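Local coordinates for protein phosphoribosylamine--glycine ligase (Thermotoga maritima, PDB 1VKZ) that catalyses the ATP-dependent joining of glycine to 5-phosphoribosylamine, forming glycinamide ribonucleotide in the second step of de novo purine biosynthesis, at residues V214-R219 / D292-V297. Sequence-based numbering, arbitrary orientation.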
loop_
_atom_site.group_PDB
_atom_site.type_symbol
_atom_site.label_atom_id
_atom_site.label_comp_id
_atom_site.label_asym_id
_atom_site.label_seq_id
_atom_site.Cartn_x
_atom_site.Cartn_y
_atom_site.Cartn_z
ATOM N N VAL A 214 11.212 -3.046 1.292
ATOM C CA VAL A 214 11.323 -1.823 2.074
ATOM C C VAL A 214 10.742 -2.100 3.448
ATOM O O VAL A 214 9.996 -3.031 3.618
ATOM C CB VAL A 214 10.663 -0.601 1.354
ATOM C CG1 VAL A 214 11.145 -0.518 -0.055
ATOM C CG2 VAL A 214 9.193 -0.682 1.338
ATOM N N ARG A 215 11.122 -1.335 4.448
ATOM C CA ARG A 215 10.610 -1.589 5.774
ATOM C C ARG A 215 9.707 -0.425 6.097
ATOM O O ARG A 215 10.093 0.711 5.959
ATOM C CB ARG A 215 11.745 -1.757 6.802
ATOM C CG ARG A 215 11.218 -2.017 8.207
ATOM C CD ARG A 215 12.154 -2.707 9.171
ATOM N NE ARG A 215 12.941 -3.818 8.618
ATOM C CZ ARG A 215 12.453 -4.949 8.090
ATOM N NH1 ARG A 215 11.141 -5.160 7.965
ATOM N NH2 ARG A 215 13.301 -5.875 7.647
ATOM N N ASP A 216 8.488 -0.709 6.503
ATOM C CA ASP A 216 7.558 0.355 6.848
ATOM C C ASP A 216 7.347 0.476 8.382
ATOM O O ASP A 216 7.710 -0.409 9.170
ATOM C CB ASP A 216 6.244 0.216 6.056
ATOM C CG ASP A 216 5.759 -1.231 5.945
ATOM O OD1 ASP A 216 5.286 -1.785 6.970
ATOM O OD2 ASP A 216 5.805 -1.874 4.867
ATOM N N TYR A 217 6.787 1.618 8.769
ATOM C CA TYR A 217 6.578 1.973 10.133
ATOM C C TYR A 217 5.099 2.292 10.268
ATOM O O TYR A 217 4.666 3.396 9.950
ATOM C CB TYR A 217 7.455 3.178 10.456
ATOM C CG TYR A 217 8.936 2.858 10.521
ATOM C CD1 TYR A 217 9.669 2.678 9.366
ATOM C CD2 TYR A 217 9.601 2.723 11.749
ATOM C CE1 TYR A 217 11.013 2.394 9.402
ATOM C CE2 TYR A 217 10.968 2.415 11.800
ATOM C CZ TYR A 217 11.658 2.255 10.609
ATOM O OH TYR A 217 12.998 1.966 10.606
ATOM N N LYS A 218 4.324 1.312 10.725
ATOM C CA LYS A 218 2.859 1.401 10.798
ATOM C C LYS A 218 2.317 2.219 11.966
ATOM O O LYS A 218 1.302 2.881 11.827
ATOM C CB LYS A 218 2.266 -0.014 10.862
ATOM C CG LYS A 218 2.068 -0.679 9.474
ATOM C CD LYS A 218 0.721 -0.268 8.842
ATOM C CE LYS A 218 -0.536 -0.752 9.676
ATOM N NZ LYS A 218 -0.634 -2.245 9.918
ATOM N N ARG A 219 2.968 2.153 13.118
ATOM C CA ARG A 219 2.517 2.882 14.295
ATOM C C ARG A 219 2.844 4.351 14.206
ATOM O O ARG A 219 3.781 4.728 13.551
ATOM C CB ARG A 219 3.145 2.303 15.569
ATOM C CG ARG A 219 2.653 0.914 15.930
ATOM C CD ARG A 219 1.255 0.902 16.459
ATOM N NE ARG A 219 0.822 -0.438 16.834
ATOM C CZ ARG A 219 -0.405 -0.743 17.249
ATOM N NH1 ARG A 219 -1.347 0.194 17.352
ATOM N NH2 ARG A 219 -0.695 -2.000 17.559
ATOM N N ASP A 292 1.889 2.650 0.416
ATOM C CA ASP A 292 2.169 4.069 0.677
ATOM C C ASP A 292 2.481 4.108 2.163
ATOM O O ASP A 292 1.590 3.900 2.956
ATOM C CB ASP A 292 0.931 4.914 0.401
ATOM C CG ASP A 292 1.233 6.403 0.119
ATOM O OD1 ASP A 292 2.221 6.987 0.574
ATOM O OD2 ASP A 292 0.479 7.094 -0.579
ATOM N N PRO A 293 3.720 4.376 2.574
ATOM C CA PRO A 293 4.741 5.002 1.765
ATOM C C PRO A 293 5.812 4.102 1.157
ATOM O O PRO A 293 6.910 4.585 0.910
ATOM C CB PRO A 293 5.376 5.925 2.768
ATOM C CG PRO A 293 5.224 5.225 4.089
ATOM C CD PRO A 293 4.214 4.133 3.936
ATOM N N GLU A 294 5.530 2.831 0.880
ATOM C CA GLU A 294 6.575 1.994 0.259
ATOM C C GLU A 294 6.927 2.428 -1.162
ATOM O O GLU A 294 8.056 2.337 -1.578
ATOM C CB GLU A 294 6.176 0.521 0.220
ATOM C CG GLU A 294 6.155 -0.172 1.573
ATOM C CD GLU A 294 4.761 -0.335 2.114
ATOM O OE1 GLU A 294 3.975 0.623 1.990
ATOM O OE2 GLU A 294 4.466 -1.411 2.664
ATOM N N THR A 295 5.931 2.853 -1.917
ATOM C CA THR A 295 6.137 3.285 -3.303
ATOM C C THR A 295 7.133 4.421 -3.416
ATOM O O THR A 295 8.022 4.398 -4.275
ATOM C CB THR A 295 4.782 3.716 -3.947
ATOM O OG1 THR A 295 3.881 2.596 -4.073
ATOM C CG2 THR A 295 4.976 4.241 -5.384
ATOM N N GLU A 296 6.974 5.424 -2.560
ATOM C CA GLU A 296 7.910 6.569 -2.467
ATOM C C GLU A 296 9.337 6.050 -2.411
ATOM O O GLU A 296 10.195 6.512 -3.135
ATOM C CB GLU A 296 7.615 7.415 -1.210
ATOM C CG GLU A 296 6.350 8.258 -1.281
ATOM C CD GLU A 296 5.054 7.558 -0.885
ATOM O OE1 GLU A 296 4.844 6.336 -1.126
ATOM O OE2 GLU A 296 4.188 8.278 -0.357
ATOM N N VAL A 297 9.581 5.065 -1.560
ATOM C CA VAL A 297 10.934 4.551 -1.375
ATOM C C VAL A 297 11.409 3.761 -2.587
ATOM O O VAL A 297 12.512 3.960 -3.058
ATOM C CB VAL A 297 11.039 3.718 -0.092
ATOM C CG1 VAL A 297 12.429 3.147 0.061
ATOM C CG2 VAL A 297 10.770 4.594 1.081
#
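The carboxylates of D216 and E294 meet at one oxygen each, OD2 of D216 lying 2.6 Å from OE2 of E294, with their planes turned 68° apart, so that neither group lies flat on the other. The pair illustrates how a fold can bring two acidic side chains together, here one buried, E294, and one partly exposed, D216. The E294 chain bends at its second torsion (chi2 102°), which turns the carboxylate from the first turn of its helix toward strand 215-219. Next to the acids the contact becomes apolar. V214 directs its side chain at the helix, and its CG1 lies 3.9 Å from CG1 of V297, one helical turn further on from E294. The E294 side chain lies about 4 Å from that of S198, a predicted ATP-binding residue of this ATP-grasp enzyme. P293, preceded by a cis peptide bond, occupies the N-cap position of helix 294-301, which packs through V297 on strands 233-236 and 327-334; strand 215-219 pairs with 233-236 at the margin of that same antiparallel sheet.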